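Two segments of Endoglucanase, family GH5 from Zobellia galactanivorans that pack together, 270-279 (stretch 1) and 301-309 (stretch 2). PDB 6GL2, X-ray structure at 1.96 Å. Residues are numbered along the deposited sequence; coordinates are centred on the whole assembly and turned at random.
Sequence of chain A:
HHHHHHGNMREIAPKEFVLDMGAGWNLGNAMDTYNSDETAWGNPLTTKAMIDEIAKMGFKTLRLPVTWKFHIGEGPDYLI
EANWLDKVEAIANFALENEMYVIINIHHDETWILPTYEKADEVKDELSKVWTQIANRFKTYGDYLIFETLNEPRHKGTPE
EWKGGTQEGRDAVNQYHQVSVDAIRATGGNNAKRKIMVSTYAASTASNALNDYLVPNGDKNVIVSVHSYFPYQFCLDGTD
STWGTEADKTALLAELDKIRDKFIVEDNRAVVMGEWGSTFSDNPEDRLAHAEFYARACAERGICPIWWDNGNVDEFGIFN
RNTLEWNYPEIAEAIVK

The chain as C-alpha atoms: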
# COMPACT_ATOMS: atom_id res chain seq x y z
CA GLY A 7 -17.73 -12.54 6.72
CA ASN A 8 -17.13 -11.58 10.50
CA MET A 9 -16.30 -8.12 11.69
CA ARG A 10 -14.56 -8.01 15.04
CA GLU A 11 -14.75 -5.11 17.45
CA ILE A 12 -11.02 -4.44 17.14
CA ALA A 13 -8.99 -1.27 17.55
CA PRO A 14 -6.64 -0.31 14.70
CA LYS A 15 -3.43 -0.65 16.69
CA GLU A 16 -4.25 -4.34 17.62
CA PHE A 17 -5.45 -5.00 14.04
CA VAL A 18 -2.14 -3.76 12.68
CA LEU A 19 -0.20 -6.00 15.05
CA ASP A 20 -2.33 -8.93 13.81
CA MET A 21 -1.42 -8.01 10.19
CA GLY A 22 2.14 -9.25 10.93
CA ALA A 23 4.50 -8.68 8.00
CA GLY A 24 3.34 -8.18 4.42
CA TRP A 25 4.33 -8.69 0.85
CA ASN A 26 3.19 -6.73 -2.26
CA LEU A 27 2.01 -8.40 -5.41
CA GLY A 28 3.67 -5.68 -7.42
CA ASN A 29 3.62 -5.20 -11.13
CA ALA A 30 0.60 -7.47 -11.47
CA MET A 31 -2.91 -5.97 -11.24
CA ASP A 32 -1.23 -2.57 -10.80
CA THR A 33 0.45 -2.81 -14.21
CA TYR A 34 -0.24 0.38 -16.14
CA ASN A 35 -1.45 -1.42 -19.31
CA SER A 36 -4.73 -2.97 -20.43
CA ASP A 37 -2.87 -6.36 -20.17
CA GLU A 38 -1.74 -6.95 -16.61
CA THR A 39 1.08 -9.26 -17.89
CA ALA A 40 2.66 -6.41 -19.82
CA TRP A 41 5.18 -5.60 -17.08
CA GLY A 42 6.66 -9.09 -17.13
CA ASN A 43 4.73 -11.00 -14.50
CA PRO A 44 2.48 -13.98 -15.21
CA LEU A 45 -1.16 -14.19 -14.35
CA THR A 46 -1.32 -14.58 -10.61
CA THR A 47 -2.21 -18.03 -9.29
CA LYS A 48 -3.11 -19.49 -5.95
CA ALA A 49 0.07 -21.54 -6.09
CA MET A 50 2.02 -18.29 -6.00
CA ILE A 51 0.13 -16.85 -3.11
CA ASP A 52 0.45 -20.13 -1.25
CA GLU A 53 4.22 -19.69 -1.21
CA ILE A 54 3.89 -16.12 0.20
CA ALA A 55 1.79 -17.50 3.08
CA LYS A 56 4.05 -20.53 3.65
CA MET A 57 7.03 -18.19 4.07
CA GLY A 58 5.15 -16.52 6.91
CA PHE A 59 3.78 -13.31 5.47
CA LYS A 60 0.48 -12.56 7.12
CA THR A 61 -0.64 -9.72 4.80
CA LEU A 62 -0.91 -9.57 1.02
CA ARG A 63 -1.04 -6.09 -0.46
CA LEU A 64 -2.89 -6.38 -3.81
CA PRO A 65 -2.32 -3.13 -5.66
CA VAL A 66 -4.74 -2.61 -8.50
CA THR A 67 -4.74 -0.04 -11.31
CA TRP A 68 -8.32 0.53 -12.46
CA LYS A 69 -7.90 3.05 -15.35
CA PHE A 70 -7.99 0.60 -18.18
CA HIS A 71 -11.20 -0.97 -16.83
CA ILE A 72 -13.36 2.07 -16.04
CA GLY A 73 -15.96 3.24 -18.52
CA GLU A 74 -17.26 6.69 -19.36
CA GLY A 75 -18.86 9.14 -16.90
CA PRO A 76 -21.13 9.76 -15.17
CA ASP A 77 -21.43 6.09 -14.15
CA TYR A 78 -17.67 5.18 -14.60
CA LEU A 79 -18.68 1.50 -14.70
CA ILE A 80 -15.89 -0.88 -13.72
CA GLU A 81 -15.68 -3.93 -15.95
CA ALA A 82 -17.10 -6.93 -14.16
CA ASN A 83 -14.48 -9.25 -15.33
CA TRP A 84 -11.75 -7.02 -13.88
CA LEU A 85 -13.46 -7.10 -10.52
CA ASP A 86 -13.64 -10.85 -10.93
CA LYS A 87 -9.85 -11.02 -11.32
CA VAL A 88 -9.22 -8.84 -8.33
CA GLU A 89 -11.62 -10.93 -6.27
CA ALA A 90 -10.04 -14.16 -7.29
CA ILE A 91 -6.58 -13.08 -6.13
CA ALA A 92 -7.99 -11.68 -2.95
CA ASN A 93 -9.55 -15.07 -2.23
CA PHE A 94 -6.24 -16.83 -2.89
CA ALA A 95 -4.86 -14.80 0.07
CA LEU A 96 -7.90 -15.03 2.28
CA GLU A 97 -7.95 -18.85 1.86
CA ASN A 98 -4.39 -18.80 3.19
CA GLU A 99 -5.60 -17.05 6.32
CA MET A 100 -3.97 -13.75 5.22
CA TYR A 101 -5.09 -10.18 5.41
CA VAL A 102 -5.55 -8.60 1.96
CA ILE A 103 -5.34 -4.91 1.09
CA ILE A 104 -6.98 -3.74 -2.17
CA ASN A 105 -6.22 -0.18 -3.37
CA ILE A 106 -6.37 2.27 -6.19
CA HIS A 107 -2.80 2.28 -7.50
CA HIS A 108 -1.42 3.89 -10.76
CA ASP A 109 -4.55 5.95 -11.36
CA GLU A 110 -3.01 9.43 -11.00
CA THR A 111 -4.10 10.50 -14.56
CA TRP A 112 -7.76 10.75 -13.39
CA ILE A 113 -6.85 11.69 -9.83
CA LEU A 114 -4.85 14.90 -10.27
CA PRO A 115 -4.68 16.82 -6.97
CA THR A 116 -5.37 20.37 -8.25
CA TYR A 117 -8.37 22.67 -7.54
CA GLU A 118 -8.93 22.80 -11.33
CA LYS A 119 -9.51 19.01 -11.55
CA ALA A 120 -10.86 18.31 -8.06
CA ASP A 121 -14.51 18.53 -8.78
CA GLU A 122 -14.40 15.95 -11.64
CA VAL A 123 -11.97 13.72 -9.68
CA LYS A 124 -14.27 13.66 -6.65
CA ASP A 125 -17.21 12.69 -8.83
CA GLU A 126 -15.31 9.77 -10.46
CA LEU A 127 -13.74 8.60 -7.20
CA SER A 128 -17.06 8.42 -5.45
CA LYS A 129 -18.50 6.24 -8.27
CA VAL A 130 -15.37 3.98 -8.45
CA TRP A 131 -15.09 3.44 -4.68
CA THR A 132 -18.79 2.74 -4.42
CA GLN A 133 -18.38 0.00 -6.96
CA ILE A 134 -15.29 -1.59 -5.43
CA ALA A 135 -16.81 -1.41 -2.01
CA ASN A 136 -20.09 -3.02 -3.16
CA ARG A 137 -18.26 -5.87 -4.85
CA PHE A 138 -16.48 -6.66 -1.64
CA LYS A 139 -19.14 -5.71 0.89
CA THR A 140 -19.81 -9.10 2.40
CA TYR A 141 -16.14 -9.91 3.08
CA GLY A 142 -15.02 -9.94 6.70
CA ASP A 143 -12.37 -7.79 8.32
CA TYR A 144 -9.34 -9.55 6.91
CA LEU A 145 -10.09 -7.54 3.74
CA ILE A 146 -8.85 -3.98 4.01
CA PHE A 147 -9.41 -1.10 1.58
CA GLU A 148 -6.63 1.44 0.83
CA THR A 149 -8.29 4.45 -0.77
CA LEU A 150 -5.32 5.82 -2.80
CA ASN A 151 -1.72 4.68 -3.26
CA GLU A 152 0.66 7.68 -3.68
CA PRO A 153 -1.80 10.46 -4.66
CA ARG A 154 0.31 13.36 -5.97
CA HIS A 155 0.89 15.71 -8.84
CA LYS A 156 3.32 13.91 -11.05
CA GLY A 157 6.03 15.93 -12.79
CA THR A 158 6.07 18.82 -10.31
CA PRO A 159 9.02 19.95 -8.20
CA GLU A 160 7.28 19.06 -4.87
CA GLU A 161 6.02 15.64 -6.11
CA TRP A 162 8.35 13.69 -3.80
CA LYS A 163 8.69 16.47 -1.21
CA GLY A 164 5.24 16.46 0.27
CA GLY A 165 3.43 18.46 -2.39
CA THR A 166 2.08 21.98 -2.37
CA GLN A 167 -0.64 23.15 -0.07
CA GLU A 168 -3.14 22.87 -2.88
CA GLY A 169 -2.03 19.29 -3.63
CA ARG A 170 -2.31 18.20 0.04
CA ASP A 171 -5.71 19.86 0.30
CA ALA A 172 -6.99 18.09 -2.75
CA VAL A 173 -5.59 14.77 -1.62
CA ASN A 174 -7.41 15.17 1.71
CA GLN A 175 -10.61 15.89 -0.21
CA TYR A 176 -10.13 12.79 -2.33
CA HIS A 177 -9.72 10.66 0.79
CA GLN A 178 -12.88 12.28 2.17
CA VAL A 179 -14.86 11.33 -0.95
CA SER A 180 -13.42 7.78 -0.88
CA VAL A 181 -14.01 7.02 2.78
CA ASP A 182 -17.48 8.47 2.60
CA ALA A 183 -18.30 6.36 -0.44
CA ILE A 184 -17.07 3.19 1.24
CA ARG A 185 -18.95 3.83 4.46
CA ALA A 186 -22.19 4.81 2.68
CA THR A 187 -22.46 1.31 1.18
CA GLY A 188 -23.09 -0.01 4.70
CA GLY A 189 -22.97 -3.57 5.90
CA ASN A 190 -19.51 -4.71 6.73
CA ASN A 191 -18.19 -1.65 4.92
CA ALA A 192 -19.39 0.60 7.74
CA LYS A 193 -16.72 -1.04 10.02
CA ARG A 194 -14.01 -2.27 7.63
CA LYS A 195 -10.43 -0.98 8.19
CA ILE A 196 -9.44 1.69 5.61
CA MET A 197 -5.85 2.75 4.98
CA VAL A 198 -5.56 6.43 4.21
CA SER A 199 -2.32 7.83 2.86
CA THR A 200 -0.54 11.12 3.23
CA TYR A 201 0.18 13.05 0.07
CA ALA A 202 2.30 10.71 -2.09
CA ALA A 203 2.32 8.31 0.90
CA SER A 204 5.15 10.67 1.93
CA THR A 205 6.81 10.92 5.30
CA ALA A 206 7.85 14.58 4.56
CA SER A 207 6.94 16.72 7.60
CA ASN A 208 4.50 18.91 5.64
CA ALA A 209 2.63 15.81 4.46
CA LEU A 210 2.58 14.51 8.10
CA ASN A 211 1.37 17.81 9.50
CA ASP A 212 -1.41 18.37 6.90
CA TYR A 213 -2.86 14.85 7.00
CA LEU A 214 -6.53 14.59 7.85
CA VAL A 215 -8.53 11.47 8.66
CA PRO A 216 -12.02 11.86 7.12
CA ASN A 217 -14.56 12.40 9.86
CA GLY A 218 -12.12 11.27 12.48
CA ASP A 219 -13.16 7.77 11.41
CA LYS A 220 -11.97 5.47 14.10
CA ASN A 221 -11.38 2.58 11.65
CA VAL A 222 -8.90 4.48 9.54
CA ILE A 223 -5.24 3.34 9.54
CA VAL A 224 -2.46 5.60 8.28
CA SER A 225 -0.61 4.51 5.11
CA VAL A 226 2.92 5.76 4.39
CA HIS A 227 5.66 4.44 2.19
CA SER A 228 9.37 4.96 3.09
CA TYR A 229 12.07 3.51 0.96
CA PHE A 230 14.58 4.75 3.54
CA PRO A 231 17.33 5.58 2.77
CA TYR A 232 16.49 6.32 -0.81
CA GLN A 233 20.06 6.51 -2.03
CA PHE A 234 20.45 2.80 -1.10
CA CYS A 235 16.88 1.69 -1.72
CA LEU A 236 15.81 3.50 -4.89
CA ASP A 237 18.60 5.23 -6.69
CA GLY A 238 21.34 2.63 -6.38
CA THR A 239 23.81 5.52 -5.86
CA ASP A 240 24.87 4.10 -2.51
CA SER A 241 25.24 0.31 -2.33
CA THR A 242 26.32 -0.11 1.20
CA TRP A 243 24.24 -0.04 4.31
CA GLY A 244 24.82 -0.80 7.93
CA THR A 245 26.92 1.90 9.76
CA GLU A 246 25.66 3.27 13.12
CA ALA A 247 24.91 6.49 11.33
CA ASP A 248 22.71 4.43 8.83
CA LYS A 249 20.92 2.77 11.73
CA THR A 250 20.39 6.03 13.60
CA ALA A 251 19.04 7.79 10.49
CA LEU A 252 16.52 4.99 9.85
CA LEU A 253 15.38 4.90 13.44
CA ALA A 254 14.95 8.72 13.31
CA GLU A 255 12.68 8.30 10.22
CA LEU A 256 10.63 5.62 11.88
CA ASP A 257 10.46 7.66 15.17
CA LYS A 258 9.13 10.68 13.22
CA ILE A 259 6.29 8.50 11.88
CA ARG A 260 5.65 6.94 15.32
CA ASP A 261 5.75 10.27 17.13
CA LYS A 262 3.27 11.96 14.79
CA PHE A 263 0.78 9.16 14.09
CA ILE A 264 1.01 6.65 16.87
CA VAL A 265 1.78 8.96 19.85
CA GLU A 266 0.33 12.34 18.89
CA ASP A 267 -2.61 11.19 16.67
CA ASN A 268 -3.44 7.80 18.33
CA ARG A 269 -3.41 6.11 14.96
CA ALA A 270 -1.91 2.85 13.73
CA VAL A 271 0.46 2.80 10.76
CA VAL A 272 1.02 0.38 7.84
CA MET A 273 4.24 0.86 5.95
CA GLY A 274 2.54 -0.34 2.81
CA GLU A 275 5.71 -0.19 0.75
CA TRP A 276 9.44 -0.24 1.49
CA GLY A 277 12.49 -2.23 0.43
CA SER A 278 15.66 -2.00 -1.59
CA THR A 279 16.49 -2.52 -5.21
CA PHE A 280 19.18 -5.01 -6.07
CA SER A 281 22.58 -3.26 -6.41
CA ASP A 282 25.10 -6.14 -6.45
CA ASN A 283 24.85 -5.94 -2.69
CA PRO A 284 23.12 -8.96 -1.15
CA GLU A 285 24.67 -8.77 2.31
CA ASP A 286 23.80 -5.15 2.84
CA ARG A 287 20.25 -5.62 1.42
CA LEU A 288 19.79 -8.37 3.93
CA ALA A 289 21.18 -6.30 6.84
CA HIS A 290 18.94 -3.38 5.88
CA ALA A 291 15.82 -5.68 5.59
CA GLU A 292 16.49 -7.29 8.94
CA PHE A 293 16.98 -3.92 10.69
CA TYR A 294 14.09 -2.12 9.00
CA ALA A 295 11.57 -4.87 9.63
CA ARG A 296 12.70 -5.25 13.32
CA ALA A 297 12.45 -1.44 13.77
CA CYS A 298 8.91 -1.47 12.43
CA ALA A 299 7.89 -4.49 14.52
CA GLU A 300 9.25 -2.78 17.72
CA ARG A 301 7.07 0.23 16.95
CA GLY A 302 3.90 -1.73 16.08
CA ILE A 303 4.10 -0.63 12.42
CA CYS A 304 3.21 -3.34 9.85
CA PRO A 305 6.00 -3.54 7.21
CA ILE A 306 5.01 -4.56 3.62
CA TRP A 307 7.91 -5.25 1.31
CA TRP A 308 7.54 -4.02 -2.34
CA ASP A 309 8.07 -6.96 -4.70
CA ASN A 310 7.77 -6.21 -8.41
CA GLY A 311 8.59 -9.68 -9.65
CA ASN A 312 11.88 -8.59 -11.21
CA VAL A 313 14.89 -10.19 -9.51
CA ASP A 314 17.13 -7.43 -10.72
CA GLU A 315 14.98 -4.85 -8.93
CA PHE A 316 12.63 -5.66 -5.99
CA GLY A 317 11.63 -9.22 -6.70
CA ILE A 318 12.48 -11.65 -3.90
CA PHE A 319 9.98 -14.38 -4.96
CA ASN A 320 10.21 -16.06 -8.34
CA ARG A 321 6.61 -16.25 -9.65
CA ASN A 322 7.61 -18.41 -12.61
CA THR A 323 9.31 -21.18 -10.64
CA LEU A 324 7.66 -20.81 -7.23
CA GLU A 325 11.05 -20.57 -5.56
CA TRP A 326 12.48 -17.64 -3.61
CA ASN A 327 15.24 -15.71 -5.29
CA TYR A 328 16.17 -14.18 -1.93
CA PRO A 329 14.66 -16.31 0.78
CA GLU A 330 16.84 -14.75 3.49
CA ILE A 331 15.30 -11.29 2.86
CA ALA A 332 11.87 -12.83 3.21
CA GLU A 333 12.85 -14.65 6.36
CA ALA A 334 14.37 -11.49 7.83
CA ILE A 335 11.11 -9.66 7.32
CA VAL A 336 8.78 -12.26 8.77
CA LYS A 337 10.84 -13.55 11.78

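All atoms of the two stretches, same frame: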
# COMPACT_ATOMS: atom_id res chain seq x y z
N ALA A 270 -2.82 3.92 14.11
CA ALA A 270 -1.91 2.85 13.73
C ALA A 270 -1.41 3.12 12.29
O ALA A 270 -2.06 3.86 11.57
CB ALA A 270 -2.68 1.51 13.78
N VAL A 271 -0.25 2.58 12.01
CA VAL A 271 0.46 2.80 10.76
C VAL A 271 0.79 1.49 10.10
O VAL A 271 1.40 0.58 10.66
CB VAL A 271 1.74 3.61 10.99
CG1 VAL A 271 2.44 3.94 9.66
CG2 VAL A 271 1.37 4.95 11.73
N VAL A 272 0.51 1.48 8.76
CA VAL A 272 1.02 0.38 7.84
C VAL A 272 1.99 1.00 6.86
O VAL A 272 1.66 1.97 6.18
CB VAL A 272 -0.17 -0.27 7.15
CG1 VAL A 272 0.36 -1.26 6.11
CG2 VAL A 272 -1.05 -1.02 8.09
N MET A 273 3.21 0.51 6.90
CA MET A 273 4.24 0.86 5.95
C MET A 273 4.03 0.01 4.71
O MET A 273 4.56 -1.06 4.56
CB MET A 273 5.63 0.60 6.50
CG MET A 273 6.72 1.19 5.64
SD MET A 273 6.85 2.96 5.68
CE MET A 273 7.60 3.23 7.27
N GLY A 274 3.14 0.51 3.86
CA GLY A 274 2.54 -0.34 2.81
C GLY A 274 3.50 -0.60 1.67
O GLY A 274 3.28 -1.58 0.91
N GLU A 275 4.60 0.14 1.58
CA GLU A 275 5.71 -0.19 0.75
C GLU A 275 6.99 0.26 1.39
O GLU A 275 7.06 1.36 2.00
CB GLU A 275 5.70 0.51 -0.64
CG GLU A 275 4.45 0.18 -1.45
CD GLU A 275 4.41 0.93 -2.77
OE1 GLU A 275 5.40 1.51 -3.23
OE2 GLU A 275 3.29 0.89 -3.41
N TRP A 276 8.04 -0.54 1.19
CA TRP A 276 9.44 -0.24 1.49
C TRP A 276 10.24 -1.34 0.84
O TRP A 276 9.67 -2.29 0.28
CB TRP A 276 9.70 -0.20 3.01
CG TRP A 276 9.55 -1.52 3.64
CD1 TRP A 276 8.37 -2.18 3.95
CD2 TRP A 276 10.59 -2.44 3.98
NE1 TRP A 276 8.63 -3.42 4.46
CE2 TRP A 276 9.97 -3.62 4.52
CE3 TRP A 276 11.96 -2.35 4.02
CZ2 TRP A 276 10.72 -4.70 5.03
CZ3 TRP A 276 12.73 -3.43 4.48
CH2 TRP A 276 12.11 -4.57 5.03
N GLY A 277 11.57 -1.23 0.90
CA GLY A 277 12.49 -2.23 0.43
C GLY A 277 13.64 -1.63 -0.31
O GLY A 277 13.80 -0.40 -0.27
N SER A 278 14.49 -2.50 -0.86
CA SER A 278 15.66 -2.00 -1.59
C SER A 278 15.77 -2.67 -2.90
O SER A 278 15.50 -3.85 -3.01
CB SER A 278 16.96 -2.20 -0.75
OG SER A 278 17.12 -3.57 -0.45
N THR A 279 16.23 -1.97 -3.90
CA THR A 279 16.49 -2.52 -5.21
C THR A 279 17.84 -3.29 -5.15
O THR A 279 18.68 -3.02 -4.29
CB THR A 279 16.51 -1.39 -6.25
OG1 THR A 279 16.27 -1.97 -7.55
CG2 THR A 279 17.77 -0.49 -6.21
N ARG A 301 7.95 -0.89 16.92
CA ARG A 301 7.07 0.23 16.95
C ARG A 301 5.60 -0.12 16.68
O ARG A 301 4.77 0.78 16.76
CB ARG A 301 7.58 1.30 16.01
CG ARG A 301 8.88 1.93 16.51
CD ARG A 301 9.66 2.64 15.42
NE ARG A 301 10.88 3.21 15.98
CZ ARG A 301 11.87 2.51 16.41
NH1 ARG A 301 11.99 1.21 16.21
NH2 ARG A 301 12.87 3.16 17.07
N GLY A 302 5.28 -1.37 16.34
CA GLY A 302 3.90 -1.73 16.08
C GLY A 302 3.43 -1.34 14.68
O GLY A 302 2.22 -1.26 14.47
N ILE A 303 4.36 -1.01 13.84
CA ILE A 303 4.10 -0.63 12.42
C ILE A 303 4.20 -1.91 11.60
O ILE A 303 5.13 -2.66 11.70
CB ILE A 303 5.14 0.35 11.91
CG1 ILE A 303 5.12 1.67 12.73
CG2 ILE A 303 5.07 0.62 10.37
CD1 ILE A 303 6.25 2.65 12.49
N CYS A 304 3.18 -2.15 10.73
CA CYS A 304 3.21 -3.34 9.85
C CYS A 304 4.06 -3.05 8.60
O CYS A 304 3.74 -2.11 7.85
CB CYS A 304 1.81 -3.62 9.33
SG CYS A 304 1.70 -4.86 8.03
N PRO A 305 5.17 -3.75 8.40
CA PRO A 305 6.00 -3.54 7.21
C PRO A 305 5.53 -4.42 6.04
O PRO A 305 5.46 -5.66 6.19
CB PRO A 305 7.41 -4.04 7.72
CG PRO A 305 7.07 -5.07 8.76
CD PRO A 305 5.69 -4.82 9.27
N ILE A 306 5.45 -3.85 4.85
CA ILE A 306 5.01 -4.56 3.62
C ILE A 306 6.04 -4.33 2.54
O ILE A 306 6.09 -3.27 1.94
CB ILE A 306 3.57 -4.18 3.22
CG1 ILE A 306 2.58 -4.22 4.37
CG2 ILE A 306 3.18 -5.07 2.06
CD1 ILE A 306 1.13 -4.03 3.99
N TRP A 307 6.88 -5.34 2.31
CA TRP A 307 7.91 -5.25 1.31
C TRP A 307 7.36 -5.09 -0.10
O TRP A 307 6.37 -5.79 -0.48
CB TRP A 307 8.76 -6.54 1.34
CG TRP A 307 9.84 -6.65 0.31
CD1 TRP A 307 9.73 -7.10 -1.00
CD2 TRP A 307 11.23 -6.28 0.45
NE1 TRP A 307 10.93 -7.04 -1.64
CE2 TRP A 307 11.85 -6.49 -0.84
CE3 TRP A 307 12.00 -5.72 1.48
CZ2 TRP A 307 13.20 -6.30 -1.04
CZ3 TRP A 307 13.35 -5.54 1.25
CH2 TRP A 307 13.92 -5.81 0.02
N TRP A 308 7.88 -4.16 -0.94
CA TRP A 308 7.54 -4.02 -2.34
C TRP A 308 8.25 -5.02 -3.17
O TRP A 308 9.47 -5.02 -3.25
CB TRP A 308 7.86 -2.57 -2.86
CG TRP A 308 7.55 -2.41 -4.26
CD1 TRP A 308 8.39 -2.25 -5.31
CD2 TRP A 308 6.22 -2.39 -4.82
NE1 TRP A 308 7.72 -2.22 -6.47
CE2 TRP A 308 6.38 -2.24 -6.23
CE3 TRP A 308 4.95 -2.44 -4.29
CZ2 TRP A 308 5.29 -2.22 -7.08
CZ3 TRP A 308 3.86 -2.37 -5.14
CH2 TRP A 308 4.04 -2.21 -6.51
N ASP A 309 7.48 -5.91 -3.82
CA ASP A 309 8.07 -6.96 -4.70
C ASP A 309 7.48 -6.78 -6.08
O ASP A 309 6.25 -6.84 -6.23
CB ASP A 309 7.75 -8.36 -4.14
CG ASP A 309 8.41 -9.47 -4.91
OD1 ASP A 309 8.25 -9.45 -6.18
OD2 ASP A 309 9.05 -10.41 -4.37
O HOH W 1 1.15 1.36 14.10

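The most unusual feature of this contact is the interlocking of two tryptophans with a glycine. The edge of Trp307 points at the face of Trp276, with planes at 83° and six-membered ring centroids 5.1 Å apart; the closest side-chain atoms are Trp276 CH2 and Trp307 CE3, 3.7 Å apart. The Trp276 ring also receives Trp307 CA over its face, 4.1 Å from the centroid of the five-membered ring. Gly277 CA in turn lies over the face of Trp307, 3.8 Å from the centroid of its six-membered ring. A broad indole suits both positions, because each offers a flat, polarizable surface to C-H groups. Glycine suits 277 for two reasons: a CB there would come within 3.2 Å of Trp307 CE3, and the backbone angles (phi 138°, psi -176°) would jam it against the preceding carbonyl oxygen.

Before this cluster the stretches pair as parallel strands, their axes inclined at 28°. Cys304 N donates to Val271 O (3.3 Å), Met273 N to Cys304 O (2.8 Å), and Ile306 N to Met273 O (2.9 Å). Pro305 has no N-H to give, yet its place costs the ladder nothing, since the bonds on this side are carried by Cys304 and Ile306. At Gly274 and Glu275 the regular pattern loosens. The bond from Trp276 N to Ile306 O is long, 3.4 Å, and weak, while Glu275 CA approaches the same Ile306 O at 3.3 Å in a C-H...O contact. Beyond it, a nearly straight bond from Trp308 N to Trp276 O (2.9 Å, 174°) holds the backbones together beside the aromatic cluster.

Side chains fill the two faces of the sheet. Val272 and Cys304 share one, with Val272 CG2 4.1 Å from Cys304 CB; Val272 CG1 also meets Ile306 CD1 at 3.6 Å. Branched valine and isoleucine favour extended backbones and make compact apolar packing. Met273 and Pro305 point to the other face. Met273 CB packs 3.9 Å from Ile303 CG2, although the flexible methionine chain then leads away, and Pro305 CB lies 4.1 Å from Trp276 CE2.

Where stretch 2 begins, Gly302 ends a helix in a Schellman motif; its positive phi, 81°, favours glycine. A water joins the stretches here, accepting from Val271 N (2.8 Å) and donating to Gly302 O (2.9 Å). Further along, Glu275 directs its CA-to-CB bond away from stretch 2, and its carboxylate oxygens are hydrogen-bonded elsewhere in the structure.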